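Local coordinates for luciferase-like monooxygenase (Streptomyces bottropensis, PDB 7BIP), which probably acts as a monooxygenase of the bacterial luciferase family in the biosynthesis of the aromatic polyketide rishirilide, at residues P170-K178 / H191-N200; P302-D310 / L341-Y350. All coordinates share one frame; numbering follows the deposited sequence.

Contact 1 of 2, residues P170-K178 / H191-N200; sequences PRILVATAK and HGVMLVPSIN
Ile-172 lays its CG2 methyl over the face of the His-191 imidazole, 3.7 Å from the ring centroid and only 13° off the ring normal, a clean CH-pi contact. The two side chains run alongside, in the same direction. CG1 of the isoleucine sits beside its backbone N (chi1 -67°), which sends CG2 the other way, onto the ring. Val-174 CG2 comes to CD2 of the same ring obliquely.

The backbones pair as parallel strands, 171-175 with 192-195. Gly-192 bonds to the residues on either side of Leu-173: its N donates to Ile-172 O and its O accepts from Val-174 N. The ladder continues with Met-194 N to Val-174 O and ends on the straightest bond, Thr-176 N to Met-194 O at 2.7 Å. Past that point the chains part, and a water takes over, donating to Thr-176 O and accepting from Val-196 N.

Leu-173, Ala-175 and Met-194 share one face of the sheet, with Met-194 CG 3.8 Å from Leu-173 CB. Gly-192 belongs to this face too, and Leu-173 CD2 fills the place where a side chain would begin. Val-174 and Val-193 lie on the opposite face. At the ladder's end, Thr-176 holds OG1 anti to the backbone N (chi1 -176°), where it hydrogen-bonds to Ser-182 OG and Thr-179 O. That leaves its CG2 methyl pressed on Leu-195 CD2 at 3.5 Å, a tight fit, and close to Val-193 CG2.

Helix 180-188 links the strands in a beta-alpha-beta unit of the TIM barrel. Met-194 lies near Lys-41, seen to bind calcium in this protein, though none is bound to this chain there. Ile-172, Val-174 and His-191 meet helix 126-142 and Leu-195 meets helix 202-218; strands 103-107 and 228-236 continue the sheet beyond the pair.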
loop_
_atom_site.group_PDB
_atom_site.type_symbol
_atom_site.label_atom_id
_atom_site.label_comp_id
_atom_site.label_asym_id
_atom_site.label_seq_id
_atom_site.Cartn_x
_atom_site.Cartn_y
_atom_site.Cartn_z
ATOM N N PRO A 170 -2.862 -14.582 7.774
ATOM C CA PRO A 170 -4.201 -14.405 7.205
ATOM C C PRO A 170 -4.633 -15.617 6.390
ATOM O O PRO A 170 -3.810 -16.336 5.812
ATOM C CB PRO A 170 -4.041 -13.169 6.319
ATOM C CG PRO A 170 -2.936 -12.410 6.944
ATOM C CD PRO A 170 -1.971 -13.462 7.411
ATOM N N ARG A 171 -5.946 -15.843 6.361
ATOM C CA ARG A 171 -6.523 -16.868 5.497
ATOM C C ARG A 171 -6.023 -16.683 4.072
ATOM O O ARG A 171 -5.951 -15.562 3.570
ATOM C CB ARG A 171 -8.051 -16.778 5.524
ATOM C CG ARG A 171 -8.761 -17.975 4.877
ATOM C CD ARG A 171 -10.270 -17.741 4.786
ATOM N NE ARG A 171 -10.863 -17.476 6.092
ATOM C CZ ARG A 171 -11.289 -18.419 6.925
ATOM N NH1 ARG A 171 -11.180 -19.698 6.586
ATOM N NH2 ARG A 171 -11.818 -18.082 8.097
ATOM N N ILE A 172 -5.673 -17.792 3.419
ATOM C CA ILE A 172 -5.236 -17.782 2.025
ATOM C C ILE A 172 -6.351 -18.379 1.175
ATOM O O ILE A 172 -6.815 -19.491 1.446
ATOM C CB ILE A 172 -3.925 -18.570 1.836
ATOM C CG1 ILE A 172 -2.753 -17.870 2.535
ATOM C CG2 ILE A 172 -3.595 -18.747 0.344
ATOM C CD1 ILE A 172 -1.459 -18.705 2.510
ATOM N N LEU A 173 -6.786 -17.641 0.155
ATOM C CA LEU A 173 -7.745 -18.154 -0.813
ATOM C C LEU A 173 -7.132 -18.098 -2.203
ATOM O O LEU A 173 -6.405 -17.157 -2.531
ATOM C CB LEU A 173 -9.057 -17.358 -0.786
ATOM C CG LEU A 173 -9.674 -17.285 0.607
ATOM C CD1 LEU A 173 -9.341 -15.937 1.222
ATOM C CD2 LEU A 173 -11.179 -17.516 0.542
ATOM N N VAL A 174 -7.427 -19.101 -3.022
ATOM C CA VAL A 174 -6.882 -19.200 -4.371
ATOM C C VAL A 174 -8.030 -19.036 -5.354
ATOM O O VAL A 174 -9.016 -19.781 -5.299
ATOM C CB VAL A 174 -6.145 -20.529 -4.586
ATOM C CG1 VAL A 174 -5.802 -20.708 -6.053
ATOM C CG2 VAL A 174 -4.885 -20.550 -3.727
ATOM N N ALA A 175 -7.907 -18.059 -6.244
ATOM C CA ALA A 175 -8.968 -17.788 -7.201
ATOM C C ALA A 175 -8.878 -18.772 -8.352
ATOM O O ALA A 175 -7.799 -18.998 -8.907
ATOM C CB ALA A 175 -8.879 -16.356 -7.724
ATOM N N THR A 176 -10.007 -19.379 -8.702
ATOM C CA THR A 176 -10.049 -20.206 -9.898
ATOM C C THR A 176 -11.333 -19.912 -10.661
ATOM O O THR A 176 -12.439 -20.057 -10.126
ATOM C CB THR A 176 -9.900 -21.701 -9.565
ATOM O OG1 THR A 176 -9.856 -22.461 -10.781
ATOM C CG2 THR A 176 -11.010 -22.220 -8.654
ATOM N N ALA A 177 -11.159 -19.398 -11.878
ATOM C CA ALA A 177 -12.174 -19.415 -12.919
ATOM C C ALA A 177 -11.868 -20.450 -13.983
ATOM O O ALA A 177 -12.668 -20.632 -14.906
ATOM C CB ALA A 177 -12.276 -18.042 -13.590
ATOM N N LYS A 178 -10.738 -21.137 -13.851
ATOM C CA LYS A 178 -10.029 -21.755 -14.963
ATOM C C LYS A 178 -10.362 -23.230 -15.100
ATOM O O LYS A 178 -10.917 -23.675 -16.108
ATOM C CB LYS A 178 -8.502 -21.635 -14.728
ATOM C CG LYS A 178 -7.977 -20.267 -14.328
ATOM C CD LYS A 178 -7.633 -20.209 -12.846
ATOM C CE LYS A 178 -7.347 -18.775 -12.479
ATOM N NZ LYS A 178 -8.217 -17.940 -13.336
ATOM N N HIS A 191 -6.072 -24.356 1.480
ATOM C CA HIS A 191 -6.450 -22.996 1.120
ATOM C C HIS A 191 -7.951 -22.893 0.875
ATOM O O HIS A 191 -8.635 -23.879 0.582
ATOM C CB HIS A 191 -5.703 -22.532 -0.133
ATOM C CG HIS A 191 -4.216 -22.503 0.020
ATOM N ND1 HIS A 191 -3.596 -22.297 1.233
ATOM C CD2 HIS A 191 -3.225 -22.638 -0.894
ATOM C CE1 HIS A 191 -2.284 -22.308 1.062
ATOM N NE2 HIS A 191 -2.034 -22.507 -0.221
ATOM N N GLY A 192 -8.455 -21.671 0.983
ATOM C CA GLY A 192 -9.783 -21.363 0.500
ATOM C C GLY A 192 -9.790 -21.228 -1.008
ATOM O O GLY A 192 -8.772 -21.356 -1.684
ATOM N N VAL A 193 -10.969 -20.953 -1.554
ATOM C CA VAL A 193 -11.127 -20.882 -3.000
ATOM C C VAL A 193 -12.049 -19.717 -3.360
ATOM O O VAL A 193 -12.956 -19.354 -2.605
ATOM C CB VAL A 193 -11.631 -22.245 -3.557
ATOM C CG1 VAL A 193 -13.109 -22.487 -3.238
ATOM C CG2 VAL A 193 -11.351 -22.367 -5.034
ATOM N N MET A 194 -11.773 -19.090 -4.504
ATOM C CA MET A 194 -12.629 -18.042 -5.049
ATOM C C MET A 194 -13.101 -18.493 -6.424
ATOM O O MET A 194 -12.281 -18.765 -7.302
ATOM C CB MET A 194 -11.890 -16.700 -5.120
ATOM C CG MET A 194 -10.990 -16.440 -3.907
ATOM S SD MET A 194 -10.122 -14.860 -3.998
ATOM C CE MET A 194 -11.279 -13.851 -3.086
ATOM N N LEU A 195 -14.417 -18.600 -6.597
ATOM C CA LEU A 195 -15.011 -19.088 -7.831
ATOM C C LEU A 195 -15.709 -17.947 -8.563
ATOM O O LEU A 195 -15.952 -16.875 -8.004
ATOM C CB LEU A 195 -16.001 -20.229 -7.547
ATOM C CG LEU A 195 -15.481 -21.407 -6.714
ATOM C CD1 LEU A 195 -16.493 -22.551 -6.715
ATOM C CD2 LEU A 195 -14.148 -21.889 -7.241
ATOM N N VAL A 196 -16.045 -18.201 -9.827
ATOM C CA VAL A 196 -16.579 -17.154 -10.702
ATOM C C VAL A 196 -17.902 -17.612 -11.304
ATOM O O VAL A 196 -17.951 -18.066 -12.459
ATOM C CB VAL A 196 -15.562 -16.773 -11.789
ATOM C CG1 VAL A 196 -16.056 -15.568 -12.589
ATOM C CG2 VAL A 196 -14.214 -16.460 -11.138
ATOM N N PRO A 197 -19.003 -17.511 -10.557
ATOM C CA PRO A 197 -20.281 -18.034 -11.065
ATOM C C PRO A 197 -20.845 -17.225 -12.209
ATOM O O PRO A 197 -21.674 -17.747 -12.964
ATOM C CB PRO A 197 -21.198 -17.960 -9.837
ATOM C CG PRO A 197 -20.610 -16.855 -9.018
ATOM C CD PRO A 197 -19.123 -17.003 -9.183
ATOM N N SER A 198 -20.425 -15.974 -12.366
ATOM C CA SER A 198 -21.024 -15.107 -13.370
ATOM C C SER A 198 -20.609 -15.469 -14.790
ATOM O O SER A 198 -21.225 -14.973 -15.739
ATOM C CB SER A 198 -20.669 -13.651 -13.069
ATOM O OG SER A 198 -19.281 -13.425 -13.220
ATOM N N ILE A 199 -19.605 -16.328 -14.961
ATOM C CA ILE A 199 -19.178 -16.745 -16.293
ATOM C C ILE A 199 -19.362 -18.247 -16.457
ATOM O O ILE A 199 -19.466 -18.749 -17.581
ATOM C CB ILE A 199 -17.716 -16.341 -16.560
ATOM C CG1 ILE A 199 -16.766 -17.174 -15.699
ATOM C CG2 ILE A 199 -17.518 -14.856 -16.303
ATOM C CD1 ILE A 199 -15.332 -17.157 -16.168
ATOM N N ASN A 200 -19.404 -18.968 -15.359
ATOM C CA ASN A 200 -19.457 -20.415 -15.483
ATOM C C ASN A 200 -20.880 -20.932 -15.302
ATOM O O ASN A 200 -21.682 -20.323 -14.587
ATOM C CB ASN A 200 -18.539 -21.080 -14.452
ATOM C CG ASN A 200 -17.067 -20.867 -14.758
ATOM O OD1 ASN A 200 -16.260 -20.618 -13.860
ATOM N ND2 ASN A 200 -16.710 -20.968 -16.034
HETATM O O HOH W 1 -15.087 -20.693 -10.961
#

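Contact 2 of 2, residues P302-D310 / L341-Y350; sequences PDEVRAAID and LFAEHLLPHY
Helices 302-310 and 341-345 cross at -71° with their axes 10.6 Å apart, coming together where Pro-302 meets His-345 and Arg-306 meets Leu-346. Pro-302 CB rests 3.7 Å from His-345 CB, and its CG lies obliquely to the imidazole. That ring's ND1 donates in its own plane to a lone pair of Leu-341 O.

Leu-346, the first residue to leave helical geometry, fills the angle between the helices: CD1 meets Val-305 CG1, CD2 reaches Arg-306 CB at 3.5 Å, and CB sits over the centre of the Phe-342 ring. Ile-309 and Phe-342 point toward each other, and CD1 meets CZ of the ring obliquely. Both helices belong to the outer layer of the TIM barrel, and Leu-236 and Phe-3 of its strands lie beneath Val-305, Phe-342 and Ile-309.

At the Asp-310 end Tyr-350 OH donates to Asp-310 OD1 at 2.6 Å, from 42° above the carboxylate plane. Asp-310 OD2 takes a weak, bent bond from Arg-306 NE, 3.1 Å away, within a salt bridge. A phenylalanine in place of Tyr-350 has no hydroxyl for Asp-310 OD1, and the carboxylate, left with the weak Arg-306 bond, would probably be freer to turn. Ile-309 CG2 packs 3.4 Å from Tyr-350 CZ, and the tyrosine ring meets Phe-3 edge-to-face. His-349 CB lies over one face of the Arg-306 guanidinium, with His-349 CD2 3.7 Å from Arg-306 NH1.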
loop_
_atom_site.group_PDB
_atom_site.type_symbol
_atom_site.label_atom_id
_atom_site.label_comp_id
_atom_site.label_asym_id
_atom_site.label_seq_id
_atom_site.Cartn_x
_atom_site.Cartn_y
_atom_site.Cartn_z
ATOM N N PRO A 302 -35.044 -5.737 -3.612
ATOM C CA PRO A 302 -34.661 -6.660 -2.525
ATOM C C PRO A 302 -35.404 -7.987 -2.573
ATOM O O PRO A 302 -34.843 -9.027 -2.192
ATOM C CB PRO A 302 -35.004 -5.861 -1.257
ATOM C CG PRO A 302 -34.852 -4.424 -1.679
ATOM C CD PRO A 302 -35.302 -4.367 -3.123
ATOM N N ASP A 303 -36.656 -7.984 -3.039
ATOM C CA ASP A 303 -37.426 -9.219 -3.106
ATOM C C ASP A 303 -36.909 -10.134 -4.210
ATOM O O ASP A 303 -36.754 -11.342 -3.996
ATOM C CB ASP A 303 -38.900 -8.884 -3.304
ATOM C CG ASP A 303 -39.457 -8.047 -2.167
ATOM O OD1 ASP A 303 -39.476 -8.539 -1.014
ATOM O OD2 ASP A 303 -39.858 -6.896 -2.419
ATOM N N GLU A 304 -36.625 -9.576 -5.393
ATOM C CA GLU A 304 -36.014 -10.358 -6.464
ATOM C C GLU A 304 -34.690 -10.955 -6.013
ATOM O O GLU A 304 -34.409 -12.137 -6.232
ATOM C CB GLU A 304 -35.779 -9.481 -7.699
ATOM C CG GLU A 304 -37.033 -9.033 -8.440
ATOM C CD GLU A 304 -36.689 -8.047 -9.540
ATOM O OE1 GLU A 304 -36.029 -8.451 -10.519
ATOM O OE2 GLU A 304 -37.064 -6.869 -9.418
ATOM N N VAL A 305 -33.860 -10.139 -5.375
ATOM C CA VAL A 305 -32.526 -10.592 -5.012
ATOM C C VAL A 305 -32.604 -11.586 -3.856
ATOM O O VAL A 305 -31.781 -12.495 -3.765
ATOM C CB VAL A 305 -31.640 -9.371 -4.707
ATOM C CG1 VAL A 305 -30.310 -9.791 -4.067
ATOM C CG2 VAL A 305 -31.384 -8.589 -6.003
ATOM N N ARG A 306 -33.616 -11.463 -2.987
ATOM C CA ARG A 306 -33.809 -12.461 -1.937
ATOM C C ARG A 306 -34.072 -13.834 -2.545
ATOM O O ARG A 306 -33.473 -14.836 -2.138
ATOM C CB ARG A 306 -34.969 -12.052 -1.023
ATOM C CG ARG A 306 -35.489 -13.175 -0.126
ATOM C CD ARG A 306 -34.570 -13.416 1.062
ATOM N NE ARG A 306 -34.909 -14.651 1.767
ATOM C CZ ARG A 306 -35.804 -14.735 2.746
ATOM N NH1 ARG A 306 -36.457 -13.653 3.151
ATOM N NH2 ARG A 306 -36.044 -15.905 3.324
ATOM N N ALA A 307 -34.974 -13.895 -3.530
ATOM C CA ALA A 307 -35.261 -15.169 -4.177
ATOM C C ALA A 307 -34.030 -15.699 -4.895
ATOM O O ALA A 307 -33.778 -16.911 -4.901
ATOM C CB ALA A 307 -36.429 -15.016 -5.154
ATOM N N ALA A 308 -33.245 -14.803 -5.498
ATOM C CA ALA A 308 -32.036 -15.222 -6.196
ATOM C C ALA A 308 -31.013 -15.802 -5.230
ATOM O O ALA A 308 -30.406 -16.841 -5.516
ATOM C CB ALA A 308 -31.439 -14.040 -6.962
ATOM N N ILE A 309 -30.802 -15.145 -4.083
ATOM C CA ILE A 309 -29.833 -15.653 -3.111
ATOM C C ILE A 309 -30.265 -17.017 -2.580
ATOM O O ILE A 309 -29.440 -17.929 -2.431
ATOM C CB ILE A 309 -29.632 -14.638 -1.968
ATOM C CG1 ILE A 309 -28.865 -13.411 -2.480
ATOM C CG2 ILE A 309 -28.883 -15.285 -0.801
ATOM C CD1 ILE A 309 -28.934 -12.232 -1.525
ATOM N N ASP A 310 -31.560 -17.180 -2.275
ATOM C CA ASP A 310 -32.041 -18.477 -1.802
ATOM C C ASP A 310 -31.793 -19.577 -2.831
ATOM O O ASP A 310 -31.475 -20.715 -2.463
ATOM C CB ASP A 310 -33.525 -18.393 -1.440
ATOM C CG ASP A 310 -33.781 -17.510 -0.224
ATOM O OD1 ASP A 310 -32.808 -17.140 0.468
ATOM O OD2 ASP A 310 -34.954 -17.188 0.046
ATOM N N LEU A 341 -30.317 -0.770 0.977
ATOM C CA LEU A 341 -31.452 -1.669 0.791
ATOM C C LEU A 341 -31.077 -3.102 1.145
ATOM O O LEU A 341 -31.870 -3.826 1.756
ATOM C CB LEU A 341 -31.961 -1.583 -0.651
ATOM C CG LEU A 341 -32.743 -0.320 -1.021
ATOM C CD1 LEU A 341 -33.008 -0.283 -2.538
ATOM C CD2 LEU A 341 -34.052 -0.215 -0.241
ATOM N N PHE A 342 -29.867 -3.526 0.774
ATOM C CA PHE A 342 -29.429 -4.867 1.123
ATOM C C PHE A 342 -29.341 -5.023 2.631
ATOM O O PHE A 342 -29.764 -6.041 3.183
ATOM C CB PHE A 342 -28.076 -5.172 0.472
ATOM C CG PHE A 342 -27.759 -6.637 0.397
ATOM C CD1 PHE A 342 -27.947 -7.341 -0.784
ATOM C CD2 PHE A 342 -27.283 -7.321 1.509
ATOM C CE1 PHE A 342 -27.665 -8.696 -0.853
ATOM C CE2 PHE A 342 -26.997 -8.678 1.432
ATOM C CZ PHE A 342 -27.196 -9.359 0.257
ATOM N N ALA A 343 -28.802 -4.014 3.314
ATOM C CA ALA A 343 -28.636 -4.106 4.759
ATOM C C ALA A 343 -29.980 -4.158 5.476
ATOM O O ALA A 343 -30.144 -4.904 6.450
ATOM C CB ALA A 343 -27.802 -2.927 5.259
ATOM N N GLU A 344 -30.954 -3.377 5.014
ATOM C CA GLU A 344 -32.241 -3.329 5.704
ATOM C C GLU A 344 -33.085 -4.567 5.432
ATOM O O GLU A 344 -33.754 -5.083 6.341
ATOM C CB GLU A 344 -33.006 -2.073 5.287
ATOM C CG GLU A 344 -34.253 -1.821 6.130
ATOM C CD GLU A 344 -35.090 -0.658 5.626
ATOM O OE1 GLU A 344 -34.938 -0.279 4.443
ATOM O OE2 GLU A 344 -35.903 -0.124 6.413
ATOM N N HIS A 345 -33.075 -5.059 4.193
ATOM C CA HIS A 345 -34.044 -6.060 3.775
ATOM C C HIS A 345 -33.486 -7.470 3.686
ATOM O O HIS A 345 -34.268 -8.427 3.722
ATOM C CB HIS A 345 -34.644 -5.672 2.418
ATOM C CG HIS A 345 -35.471 -4.429 2.470
ATOM N ND1 HIS A 345 -35.012 -3.208 2.024
ATOM C CD2 HIS A 345 -36.723 -4.213 2.935
ATOM C CE1 HIS A 345 -35.950 -2.295 2.203
ATOM N NE2 HIS A 345 -36.997 -2.878 2.757
ATOM N N LEU A 346 -32.171 -7.635 3.578
ATOM C CA LEU A 346 -31.606 -8.951 3.306
ATOM C C LEU A 346 -30.637 -9.411 4.382
ATOM O O LEU A 346 -30.730 -10.556 4.846
ATOM C CB LEU A 346 -30.906 -8.935 1.939
ATOM C CG LEU A 346 -31.928 -8.769 0.807
ATOM C CD1 LEU A 346 -31.271 -8.473 -0.516
ATOM C CD2 LEU A 346 -32.753 -10.027 0.717
ATOM N N LEU A 347 -29.708 -8.550 4.786
ATOM C CA LEU A 347 -28.744 -8.915 5.820
ATOM C C LEU A 347 -29.366 -9.540 7.067
ATOM O O LEU A 347 -28.813 -10.539 7.553
ATOM C CB LEU A 347 -27.917 -7.683 6.208
ATOM C CG LEU A 347 -26.584 -7.467 5.497
ATOM C CD1 LEU A 347 -25.816 -6.348 6.211
ATOM C CD2 LEU A 347 -25.766 -8.754 5.455
ATOM N N PRO A 348 -30.465 -9.026 7.637
ATOM C CA PRO A 348 -30.988 -9.647 8.869
ATOM C C PRO A 348 -31.401 -11.098 8.704
ATOM O O PRO A 348 -31.282 -11.874 9.662
ATOM C CB PRO A 348 -32.193 -8.763 9.222
ATOM C CG PRO A 348 -31.872 -7.448 8.624
ATOM C CD PRO A 348 -31.193 -7.784 7.324
ATOM N N HIS A 349 -31.883 -11.495 7.526
ATOM C CA HIS A 349 -32.408 -12.841 7.346
ATOM C C HIS A 349 -31.322 -13.895 7.145
ATOM O O HIS A 349 -31.619 -15.089 7.253
ATOM C CB HIS A 349 -33.391 -12.864 6.171
ATOM C CG HIS A 349 -34.432 -11.786 6.234
ATOM N ND1 HIS A 349 -34.118 -10.442 6.252
ATOM C CD2 HIS A 349 -35.783 -11.856 6.301
ATOM C CE1 HIS A 349 -35.231 -9.733 6.319
ATOM N NE2 HIS A 349 -36.254 -10.566 6.348
ATOM N N TYR A 350 -30.083 -13.499 6.865
ATOM C CA TYR A 350 -28.986 -14.449 6.751
ATOM C C TYR A 350 -28.022 -14.388 7.931
ATOM O O TYR A 350 -27.093 -15.199 7.998
ATOM C CB TYR A 350 -28.229 -14.231 5.429
ATOM C CG TYR A 350 -29.118 -14.411 4.207
ATOM C CD1 TYR A 350 -29.388 -15.677 3.696
ATOM C CD2 TYR A 350 -29.701 -13.319 3.586
ATOM C CE1 TYR A 350 -30.216 -15.845 2.591
ATOM C CE2 TYR A 350 -30.527 -13.473 2.480
ATOM C CZ TYR A 350 -30.780 -14.736 1.986
ATOM O OH TYR A 350 -31.600 -14.879 0.884
#

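In the fold
Both contacts belong to the same TIM barrel but to different layers of it. Contact 1 is core: two neighbouring strands of the barrel wall, its centre about 8 Å from the centre of the chain. Contact 2, about 21 Å out, is partly buried and joins the helices outside the barrel. They share no element and do not touch, their nearest atoms being about 10 Å apart, yet strand 228-236 borders both, pairing with 192-195 and lying under Leu-346. Main-chain hydrogen bonds carry 170-178/191-200, whereas 302-310/341-350 is joined mainly through side chains, with no backbone-to-backbone hydrogen bond, apolar toward the barrel and ionic or hydroxyl-bonded at the Asp-310 end.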